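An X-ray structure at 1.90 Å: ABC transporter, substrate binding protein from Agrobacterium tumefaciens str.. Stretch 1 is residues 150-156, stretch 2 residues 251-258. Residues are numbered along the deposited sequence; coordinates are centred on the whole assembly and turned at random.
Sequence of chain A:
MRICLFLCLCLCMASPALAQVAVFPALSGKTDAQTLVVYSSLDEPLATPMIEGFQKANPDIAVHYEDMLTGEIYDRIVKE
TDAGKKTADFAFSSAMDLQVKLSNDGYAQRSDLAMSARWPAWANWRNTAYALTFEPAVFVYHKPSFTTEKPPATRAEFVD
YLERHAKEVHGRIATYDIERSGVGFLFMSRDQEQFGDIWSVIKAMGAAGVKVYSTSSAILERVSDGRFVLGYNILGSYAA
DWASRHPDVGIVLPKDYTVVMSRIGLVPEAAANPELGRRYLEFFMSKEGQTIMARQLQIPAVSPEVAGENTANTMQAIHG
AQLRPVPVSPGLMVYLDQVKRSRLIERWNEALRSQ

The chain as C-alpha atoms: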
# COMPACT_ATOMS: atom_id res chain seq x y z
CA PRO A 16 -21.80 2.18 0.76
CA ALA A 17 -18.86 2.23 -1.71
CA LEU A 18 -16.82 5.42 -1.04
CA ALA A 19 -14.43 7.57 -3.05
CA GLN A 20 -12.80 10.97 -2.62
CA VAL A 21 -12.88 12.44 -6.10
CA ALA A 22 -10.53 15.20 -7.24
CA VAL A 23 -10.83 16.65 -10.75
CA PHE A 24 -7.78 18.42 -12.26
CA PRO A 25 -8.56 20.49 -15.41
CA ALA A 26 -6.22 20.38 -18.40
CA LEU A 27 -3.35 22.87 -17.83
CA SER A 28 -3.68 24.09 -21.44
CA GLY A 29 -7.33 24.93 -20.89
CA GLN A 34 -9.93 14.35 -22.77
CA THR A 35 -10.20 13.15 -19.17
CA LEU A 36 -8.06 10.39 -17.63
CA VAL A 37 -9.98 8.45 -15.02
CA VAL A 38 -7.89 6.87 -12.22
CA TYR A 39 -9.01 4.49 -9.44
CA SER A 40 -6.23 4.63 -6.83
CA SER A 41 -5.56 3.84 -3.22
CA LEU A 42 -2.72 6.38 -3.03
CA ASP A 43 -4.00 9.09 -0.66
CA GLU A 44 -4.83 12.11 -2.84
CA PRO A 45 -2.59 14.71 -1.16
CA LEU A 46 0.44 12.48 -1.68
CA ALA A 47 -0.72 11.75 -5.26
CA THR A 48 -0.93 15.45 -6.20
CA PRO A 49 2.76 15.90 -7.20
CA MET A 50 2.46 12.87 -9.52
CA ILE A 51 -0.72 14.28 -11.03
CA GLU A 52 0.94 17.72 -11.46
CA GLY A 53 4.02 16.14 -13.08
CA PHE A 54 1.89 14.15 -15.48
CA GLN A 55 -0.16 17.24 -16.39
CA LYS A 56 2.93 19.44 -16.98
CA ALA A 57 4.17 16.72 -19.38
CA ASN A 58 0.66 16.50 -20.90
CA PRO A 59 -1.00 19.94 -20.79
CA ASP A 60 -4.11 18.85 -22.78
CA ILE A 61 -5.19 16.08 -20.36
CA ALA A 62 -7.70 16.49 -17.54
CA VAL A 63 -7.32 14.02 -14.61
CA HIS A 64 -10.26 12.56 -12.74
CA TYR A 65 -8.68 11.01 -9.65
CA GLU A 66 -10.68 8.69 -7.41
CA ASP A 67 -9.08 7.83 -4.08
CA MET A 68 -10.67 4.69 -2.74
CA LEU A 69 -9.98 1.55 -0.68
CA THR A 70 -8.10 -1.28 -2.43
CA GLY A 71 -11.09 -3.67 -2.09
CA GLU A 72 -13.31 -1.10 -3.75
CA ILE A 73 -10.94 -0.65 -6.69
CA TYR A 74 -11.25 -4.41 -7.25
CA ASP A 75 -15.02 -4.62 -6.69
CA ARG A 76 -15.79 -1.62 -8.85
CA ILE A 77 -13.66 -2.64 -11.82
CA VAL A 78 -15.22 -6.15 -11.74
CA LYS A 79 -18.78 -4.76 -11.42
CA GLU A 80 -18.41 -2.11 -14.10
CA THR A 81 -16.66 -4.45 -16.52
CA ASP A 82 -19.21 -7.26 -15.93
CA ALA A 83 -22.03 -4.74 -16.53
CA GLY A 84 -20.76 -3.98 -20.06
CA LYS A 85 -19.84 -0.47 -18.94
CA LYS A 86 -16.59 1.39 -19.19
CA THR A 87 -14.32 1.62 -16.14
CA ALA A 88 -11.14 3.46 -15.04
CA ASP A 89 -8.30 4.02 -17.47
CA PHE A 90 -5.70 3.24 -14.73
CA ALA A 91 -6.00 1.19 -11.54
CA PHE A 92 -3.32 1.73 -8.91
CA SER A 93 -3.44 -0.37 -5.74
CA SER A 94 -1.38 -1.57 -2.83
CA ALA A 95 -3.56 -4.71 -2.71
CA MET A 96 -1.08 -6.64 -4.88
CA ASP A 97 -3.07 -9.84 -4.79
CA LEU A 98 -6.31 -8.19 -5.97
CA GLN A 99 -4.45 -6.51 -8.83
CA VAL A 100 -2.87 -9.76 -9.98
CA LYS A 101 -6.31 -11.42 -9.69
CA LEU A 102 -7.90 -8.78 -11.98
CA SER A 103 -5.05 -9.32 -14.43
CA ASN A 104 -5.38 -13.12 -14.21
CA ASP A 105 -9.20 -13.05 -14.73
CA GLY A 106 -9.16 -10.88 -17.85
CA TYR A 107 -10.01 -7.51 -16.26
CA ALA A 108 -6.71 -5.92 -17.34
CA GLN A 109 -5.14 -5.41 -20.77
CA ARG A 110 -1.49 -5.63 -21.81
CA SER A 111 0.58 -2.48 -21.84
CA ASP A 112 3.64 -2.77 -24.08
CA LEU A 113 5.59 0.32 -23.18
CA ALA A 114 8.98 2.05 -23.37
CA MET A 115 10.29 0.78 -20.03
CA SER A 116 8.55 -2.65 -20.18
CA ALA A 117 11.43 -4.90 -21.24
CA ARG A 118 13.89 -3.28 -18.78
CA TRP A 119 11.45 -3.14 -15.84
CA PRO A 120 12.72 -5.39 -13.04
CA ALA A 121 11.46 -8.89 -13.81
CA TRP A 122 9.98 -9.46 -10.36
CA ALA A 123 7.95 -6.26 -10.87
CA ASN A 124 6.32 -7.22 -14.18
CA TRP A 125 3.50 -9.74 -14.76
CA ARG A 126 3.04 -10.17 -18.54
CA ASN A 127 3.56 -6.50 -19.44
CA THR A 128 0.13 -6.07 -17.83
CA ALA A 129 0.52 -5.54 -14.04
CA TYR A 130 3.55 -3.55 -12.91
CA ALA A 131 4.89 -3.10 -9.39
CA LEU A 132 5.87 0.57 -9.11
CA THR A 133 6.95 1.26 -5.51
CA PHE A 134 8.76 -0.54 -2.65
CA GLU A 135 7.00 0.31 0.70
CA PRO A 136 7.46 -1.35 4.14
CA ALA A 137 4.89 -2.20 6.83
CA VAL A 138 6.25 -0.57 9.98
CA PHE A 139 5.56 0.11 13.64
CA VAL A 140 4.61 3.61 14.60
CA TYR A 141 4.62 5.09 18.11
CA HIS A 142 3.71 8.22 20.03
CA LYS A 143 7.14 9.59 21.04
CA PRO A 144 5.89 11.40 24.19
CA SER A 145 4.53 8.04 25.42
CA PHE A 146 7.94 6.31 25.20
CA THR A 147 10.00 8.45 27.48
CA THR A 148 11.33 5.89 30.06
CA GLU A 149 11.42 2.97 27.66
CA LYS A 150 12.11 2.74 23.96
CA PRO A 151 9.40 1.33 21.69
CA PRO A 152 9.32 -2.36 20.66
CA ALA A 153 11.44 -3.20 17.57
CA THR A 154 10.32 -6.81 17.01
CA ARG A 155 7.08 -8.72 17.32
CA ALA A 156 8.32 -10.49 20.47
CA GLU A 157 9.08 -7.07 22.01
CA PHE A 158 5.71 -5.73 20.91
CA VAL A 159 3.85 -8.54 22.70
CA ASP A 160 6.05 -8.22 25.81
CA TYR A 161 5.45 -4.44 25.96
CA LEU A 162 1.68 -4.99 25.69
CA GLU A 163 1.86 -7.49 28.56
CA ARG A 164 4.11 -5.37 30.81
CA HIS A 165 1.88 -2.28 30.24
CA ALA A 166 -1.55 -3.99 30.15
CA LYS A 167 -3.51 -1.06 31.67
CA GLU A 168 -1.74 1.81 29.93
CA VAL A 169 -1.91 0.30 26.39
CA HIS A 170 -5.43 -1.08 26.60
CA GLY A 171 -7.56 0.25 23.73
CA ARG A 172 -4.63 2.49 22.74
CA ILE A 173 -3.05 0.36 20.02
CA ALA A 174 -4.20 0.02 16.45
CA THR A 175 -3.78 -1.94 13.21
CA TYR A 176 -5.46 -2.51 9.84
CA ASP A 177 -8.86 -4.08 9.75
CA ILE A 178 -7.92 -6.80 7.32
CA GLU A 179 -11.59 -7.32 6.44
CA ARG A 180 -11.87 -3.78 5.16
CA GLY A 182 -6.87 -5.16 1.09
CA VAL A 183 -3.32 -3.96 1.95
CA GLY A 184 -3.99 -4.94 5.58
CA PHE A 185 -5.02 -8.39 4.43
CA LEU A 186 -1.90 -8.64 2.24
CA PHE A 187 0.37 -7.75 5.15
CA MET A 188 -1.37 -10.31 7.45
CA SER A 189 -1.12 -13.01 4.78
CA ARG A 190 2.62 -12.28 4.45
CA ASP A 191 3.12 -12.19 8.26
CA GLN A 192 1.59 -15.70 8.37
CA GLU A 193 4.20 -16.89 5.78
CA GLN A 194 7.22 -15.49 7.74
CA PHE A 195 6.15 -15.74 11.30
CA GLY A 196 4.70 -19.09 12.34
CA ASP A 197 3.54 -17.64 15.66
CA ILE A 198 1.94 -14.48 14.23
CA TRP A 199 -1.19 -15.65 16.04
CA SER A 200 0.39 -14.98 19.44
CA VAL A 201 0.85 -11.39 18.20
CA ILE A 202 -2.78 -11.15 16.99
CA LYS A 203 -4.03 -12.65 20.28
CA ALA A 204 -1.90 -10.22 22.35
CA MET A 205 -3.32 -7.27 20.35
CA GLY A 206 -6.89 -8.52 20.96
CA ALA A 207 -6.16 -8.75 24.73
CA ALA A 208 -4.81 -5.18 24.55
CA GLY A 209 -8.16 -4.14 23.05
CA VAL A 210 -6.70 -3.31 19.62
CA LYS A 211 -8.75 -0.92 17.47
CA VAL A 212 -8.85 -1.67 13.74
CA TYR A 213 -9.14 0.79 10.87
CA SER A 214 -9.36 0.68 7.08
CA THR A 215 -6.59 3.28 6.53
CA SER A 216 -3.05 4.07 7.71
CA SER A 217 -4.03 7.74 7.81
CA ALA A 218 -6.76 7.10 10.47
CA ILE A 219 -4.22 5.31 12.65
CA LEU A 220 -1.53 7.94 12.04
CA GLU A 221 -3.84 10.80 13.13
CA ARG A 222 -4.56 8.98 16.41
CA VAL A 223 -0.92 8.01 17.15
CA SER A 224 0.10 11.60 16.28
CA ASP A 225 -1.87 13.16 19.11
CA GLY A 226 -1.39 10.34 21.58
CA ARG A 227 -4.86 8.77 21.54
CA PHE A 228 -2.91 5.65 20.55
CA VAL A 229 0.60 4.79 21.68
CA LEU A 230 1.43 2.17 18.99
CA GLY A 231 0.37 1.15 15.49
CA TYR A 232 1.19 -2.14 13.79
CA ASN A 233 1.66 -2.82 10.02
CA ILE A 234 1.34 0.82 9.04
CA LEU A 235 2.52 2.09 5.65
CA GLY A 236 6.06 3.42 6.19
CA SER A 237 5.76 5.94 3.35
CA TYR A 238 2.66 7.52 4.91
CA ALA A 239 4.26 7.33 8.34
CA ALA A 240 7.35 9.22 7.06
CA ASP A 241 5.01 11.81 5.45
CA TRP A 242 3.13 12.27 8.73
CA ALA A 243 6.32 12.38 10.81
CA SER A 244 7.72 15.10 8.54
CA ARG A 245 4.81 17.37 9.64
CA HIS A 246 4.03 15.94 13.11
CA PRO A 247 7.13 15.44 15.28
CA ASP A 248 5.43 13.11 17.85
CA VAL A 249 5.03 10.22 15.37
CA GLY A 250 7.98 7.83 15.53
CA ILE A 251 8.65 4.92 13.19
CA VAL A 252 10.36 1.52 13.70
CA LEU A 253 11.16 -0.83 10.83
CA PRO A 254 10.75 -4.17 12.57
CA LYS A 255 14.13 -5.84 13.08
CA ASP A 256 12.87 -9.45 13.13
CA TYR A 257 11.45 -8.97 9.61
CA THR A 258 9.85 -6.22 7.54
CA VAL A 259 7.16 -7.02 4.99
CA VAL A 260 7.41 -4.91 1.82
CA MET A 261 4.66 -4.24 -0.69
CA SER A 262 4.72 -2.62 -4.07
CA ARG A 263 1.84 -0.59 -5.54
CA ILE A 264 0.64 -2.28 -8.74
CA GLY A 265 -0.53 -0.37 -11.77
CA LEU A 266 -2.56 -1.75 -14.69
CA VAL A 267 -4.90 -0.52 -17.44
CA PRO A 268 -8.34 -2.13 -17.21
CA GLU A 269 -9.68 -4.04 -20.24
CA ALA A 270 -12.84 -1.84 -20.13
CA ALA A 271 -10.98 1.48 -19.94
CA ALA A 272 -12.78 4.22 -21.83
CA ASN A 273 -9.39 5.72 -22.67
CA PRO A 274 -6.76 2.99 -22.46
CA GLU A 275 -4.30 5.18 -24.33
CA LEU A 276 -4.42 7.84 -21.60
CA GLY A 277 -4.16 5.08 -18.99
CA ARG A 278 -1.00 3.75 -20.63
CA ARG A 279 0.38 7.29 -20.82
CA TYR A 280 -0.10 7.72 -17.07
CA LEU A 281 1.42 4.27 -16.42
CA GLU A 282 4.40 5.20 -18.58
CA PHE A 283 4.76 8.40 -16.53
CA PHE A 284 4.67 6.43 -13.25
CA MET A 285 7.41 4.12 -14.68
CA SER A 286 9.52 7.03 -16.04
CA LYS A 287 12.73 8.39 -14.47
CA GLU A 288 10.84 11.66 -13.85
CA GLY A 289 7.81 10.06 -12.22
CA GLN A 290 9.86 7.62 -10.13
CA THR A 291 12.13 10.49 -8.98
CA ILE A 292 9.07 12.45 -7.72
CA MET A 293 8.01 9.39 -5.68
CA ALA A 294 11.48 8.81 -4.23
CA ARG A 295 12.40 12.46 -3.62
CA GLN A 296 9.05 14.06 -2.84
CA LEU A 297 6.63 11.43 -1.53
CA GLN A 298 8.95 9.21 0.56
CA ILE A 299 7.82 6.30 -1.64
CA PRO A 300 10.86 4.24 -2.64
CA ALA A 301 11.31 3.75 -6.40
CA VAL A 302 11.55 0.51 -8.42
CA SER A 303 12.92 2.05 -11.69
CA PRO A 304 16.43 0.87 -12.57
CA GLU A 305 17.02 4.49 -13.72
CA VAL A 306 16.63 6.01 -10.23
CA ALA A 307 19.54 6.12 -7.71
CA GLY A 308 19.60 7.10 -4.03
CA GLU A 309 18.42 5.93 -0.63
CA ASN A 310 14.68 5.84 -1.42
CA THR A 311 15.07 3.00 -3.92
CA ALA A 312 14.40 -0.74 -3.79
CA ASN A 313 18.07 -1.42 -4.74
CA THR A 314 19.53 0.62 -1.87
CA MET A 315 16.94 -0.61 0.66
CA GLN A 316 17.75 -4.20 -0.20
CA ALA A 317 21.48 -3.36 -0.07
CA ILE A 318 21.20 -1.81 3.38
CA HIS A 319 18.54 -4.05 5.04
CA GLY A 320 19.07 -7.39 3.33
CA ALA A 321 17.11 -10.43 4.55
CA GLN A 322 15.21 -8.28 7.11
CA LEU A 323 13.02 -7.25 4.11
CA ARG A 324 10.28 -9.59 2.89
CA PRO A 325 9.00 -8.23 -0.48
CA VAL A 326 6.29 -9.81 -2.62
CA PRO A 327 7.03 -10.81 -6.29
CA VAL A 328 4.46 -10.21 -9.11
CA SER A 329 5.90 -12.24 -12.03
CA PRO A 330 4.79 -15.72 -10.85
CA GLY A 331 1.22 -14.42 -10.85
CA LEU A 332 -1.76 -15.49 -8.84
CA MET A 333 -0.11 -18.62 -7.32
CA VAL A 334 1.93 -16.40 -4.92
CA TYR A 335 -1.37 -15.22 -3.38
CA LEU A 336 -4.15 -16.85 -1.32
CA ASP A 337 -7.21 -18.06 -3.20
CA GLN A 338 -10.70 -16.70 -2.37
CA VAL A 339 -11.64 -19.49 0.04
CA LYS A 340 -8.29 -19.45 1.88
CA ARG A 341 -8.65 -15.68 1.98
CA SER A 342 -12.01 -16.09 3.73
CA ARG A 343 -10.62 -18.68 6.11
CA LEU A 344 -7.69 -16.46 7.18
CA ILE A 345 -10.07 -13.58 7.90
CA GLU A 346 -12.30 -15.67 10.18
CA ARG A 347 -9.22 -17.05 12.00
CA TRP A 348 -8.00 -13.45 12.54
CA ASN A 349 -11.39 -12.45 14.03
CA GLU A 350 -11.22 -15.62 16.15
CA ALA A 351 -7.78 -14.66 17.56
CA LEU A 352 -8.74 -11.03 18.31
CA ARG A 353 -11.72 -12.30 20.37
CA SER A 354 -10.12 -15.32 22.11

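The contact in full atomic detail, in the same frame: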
# COMPACT_ATOMS: atom_id res chain seq x y z
N LYS A 150 12.17 2.59 25.41
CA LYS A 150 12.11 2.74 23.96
C LYS A 150 11.01 1.83 23.38
O LYS A 150 10.62 0.84 24.00
CB LYS A 150 13.49 2.51 23.32
CG LYS A 150 14.09 1.12 23.46
CD LYS A 150 15.44 1.11 22.71
CE LYS A 150 16.28 -0.16 22.97
NZ LYS A 150 15.50 -1.42 23.31
N PRO A 151 10.47 2.19 22.20
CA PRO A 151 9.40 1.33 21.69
C PRO A 151 9.90 -0.03 21.24
O PRO A 151 11.10 -0.19 21.00
CB PRO A 151 8.85 2.13 20.52
CG PRO A 151 9.97 2.93 20.03
CD PRO A 151 10.74 3.32 21.29
N PRO A 152 8.98 -1.02 21.12
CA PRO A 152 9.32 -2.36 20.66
C PRO A 152 9.80 -2.33 19.21
O PRO A 152 9.31 -1.53 18.42
CB PRO A 152 8.01 -3.14 20.81
CG PRO A 152 6.94 -2.09 20.77
CD PRO A 152 7.53 -0.87 21.38
N ALA A 153 10.81 -3.16 18.89
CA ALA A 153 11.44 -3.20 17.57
C ALA A 153 11.26 -4.56 16.87
O ALA A 153 11.71 -4.74 15.74
CB ALA A 153 12.92 -2.87 17.69
N THR A 154 10.63 -5.51 17.55
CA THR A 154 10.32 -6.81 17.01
C THR A 154 8.93 -7.18 17.50
O THR A 154 8.39 -6.54 18.40
CB THR A 154 11.32 -7.91 17.49
OG1 THR A 154 11.09 -8.18 18.88
CG2 THR A 154 12.76 -7.52 17.25
N ARG A 155 8.38 -8.24 16.92
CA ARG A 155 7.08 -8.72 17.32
C ARG A 155 7.07 -9.33 18.73
O ARG A 155 6.12 -9.15 19.46
CB ARG A 155 6.55 -9.70 16.26
CG ARG A 155 5.98 -8.91 15.07
CD ARG A 155 6.01 -9.66 13.79
NE ARG A 155 5.65 -8.80 12.67
CZ ARG A 155 6.51 -8.07 11.96
NH1 ARG A 155 6.07 -7.33 10.97
NH2 ARG A 155 7.81 -8.10 12.23
N ALA A 156 8.13 -10.04 19.09
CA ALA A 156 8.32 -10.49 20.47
C ALA A 156 8.29 -9.33 21.44
O ALA A 156 7.58 -9.40 22.45
CB ALA A 156 9.63 -11.25 20.61
N ILE A 251 8.72 6.08 14.07
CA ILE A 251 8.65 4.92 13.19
C ILE A 251 9.74 3.91 13.58
O ILE A 251 10.88 4.31 13.85
CB ILE A 251 8.92 5.32 11.71
CG1 ILE A 251 7.89 6.34 11.22
CG2 ILE A 251 8.94 4.07 10.82
CD1 ILE A 251 8.29 7.07 9.94
N VAL A 252 9.39 2.62 13.56
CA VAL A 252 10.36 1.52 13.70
C VAL A 252 10.14 0.52 12.59
O VAL A 252 9.03 -0.02 12.43
CB VAL A 252 10.23 0.81 15.09
CG1 VAL A 252 11.31 -0.24 15.27
CG2 VAL A 252 10.29 1.79 16.20
N LEU A 253 11.18 0.30 11.76
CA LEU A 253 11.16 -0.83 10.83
C LEU A 253 11.44 -2.07 11.66
O LEU A 253 12.48 -2.14 12.28
CB LEU A 253 12.20 -0.69 9.70
CG LEU A 253 11.68 0.06 8.46
CD1 LEU A 253 11.64 1.55 8.75
CD2 LEU A 253 12.54 -0.25 7.23
N PRO A 254 10.50 -3.00 11.73
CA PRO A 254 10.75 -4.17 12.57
C PRO A 254 12.04 -4.92 12.22
O PRO A 254 12.31 -5.22 11.04
CB PRO A 254 9.52 -5.04 12.33
CG PRO A 254 8.47 -4.07 11.96
CD PRO A 254 9.16 -3.06 11.13
N LYS A 255 12.81 -5.25 13.26
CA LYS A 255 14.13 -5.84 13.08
C LYS A 255 14.12 -7.34 12.89
O LYS A 255 15.05 -7.88 12.31
CB LYS A 255 15.03 -5.48 14.27
CG LYS A 255 15.35 -4.00 14.36
CD LYS A 255 16.06 -3.75 15.66
CE LYS A 255 16.45 -2.29 15.87
NZ LYS A 255 17.04 -2.16 17.25
N ASP A 256 13.08 -8.02 13.40
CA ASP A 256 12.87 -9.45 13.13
C ASP A 256 12.57 -9.71 11.62
O ASP A 256 13.22 -10.52 10.98
CB ASP A 256 11.81 -10.08 14.05
CG ASP A 256 10.51 -9.26 14.15
OD1 ASP A 256 10.43 -8.11 13.66
OD2 ASP A 256 9.54 -9.77 14.76
N TYR A 257 11.60 -9.00 11.06
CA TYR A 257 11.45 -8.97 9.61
C TYR A 257 10.55 -7.80 9.24
O TYR A 257 9.74 -7.34 10.06
CB TYR A 257 10.86 -10.28 9.07
CG TYR A 257 9.44 -10.54 9.52
CD1 TYR A 257 8.36 -10.04 8.81
CD2 TYR A 257 9.19 -11.29 10.66
CE1 TYR A 257 7.05 -10.28 9.25
CE2 TYR A 257 7.92 -11.53 11.08
CZ TYR A 257 6.84 -11.04 10.39
OH TYR A 257 5.57 -11.32 10.86
N THR A 258 10.68 -7.33 8.01
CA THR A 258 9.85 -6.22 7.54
C THR A 258 9.21 -6.63 6.22
O THR A 258 9.91 -6.85 5.23
CB THR A 258 10.64 -4.87 7.36
OG1 THR A 258 11.13 -4.39 8.62
CG2 THR A 258 9.73 -3.78 6.79
O HOH W 1 9.88 -11.29 17.19

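The first stretch approaches the second as a proline-rich loop and leaves it at the start of a helix, and the contact changes character on the way, from apolar packing to a cluster of polar and charged groups. Lys 150 takes no part; its side chain stays out of reach. Contact begins at Pro 151, whose CA-to-CB bond points toward the second stretch and whose ring packs against Val 252, CG to CG2 at 4.0 Å. A rigid ring and a branched aliphatic side chain suit this place, since neither brings a polar group that would need a partner. The CA-to-CB bond of Pro 152 points away, and its ring stays out of contact; the residue meets Val 252 through its backbone alone, with O 3.9 Å from CG1, and that carbonyl finds no hydrogen-bonding partner in the model.

Ala 153 lies where the two backbones come nearest, its CA 5.1 Å from that of Pro 254. Its small methyl group fits beside Val 252 (CB to CG1, 3.9 Å) and also touches the aliphatic part of Lys 255 (CB to CD, 3.8 Å). Its carbonyl O accepts a nearly straight hydrogen bond from Lys 255 N, 2.8 Å long with an angle of 174° at the hydrogen, and the CA of Pro 254 adds a CA-H...O contact to the same oxygen at 3.4 Å.

Thr 154 occupies the N-cap position, a common place for threonine because its short hydroxyl side chain can reach a free backbone NH of the first turn, here one just past the stretch. Its CB also packs 3.7 Å from CG of Asp 256.

Arg 155 contributes most to the contact. Its backbone N donates a hydrogen bond to Asp 256 OD2 at 2.9 Å; a carboxylate suits a site where the first NH groups of a helix lack a carbonyl partner within the helix. The side chain starts sideways, but its end comes nearer, and NH2 forms a salt bridge with Asp 256 OD1 at 3.0 Å, near the guanidinium plane. NH2 also donates to Tyr 257 O at 3.0 Å. The guanidinium lies flat on the Tyr 257 ring, with centres 3.7 Å apart and planes at 10°, a stacked cation-pi arrangement that leaves the guanidinium edge free for hydrogen bonding. At Ala 156, a water bridges the backbone N to Asp 256 OD2, accepting from the amide and donating to the carboxylate, with its O 2.9 Å from each of these atoms.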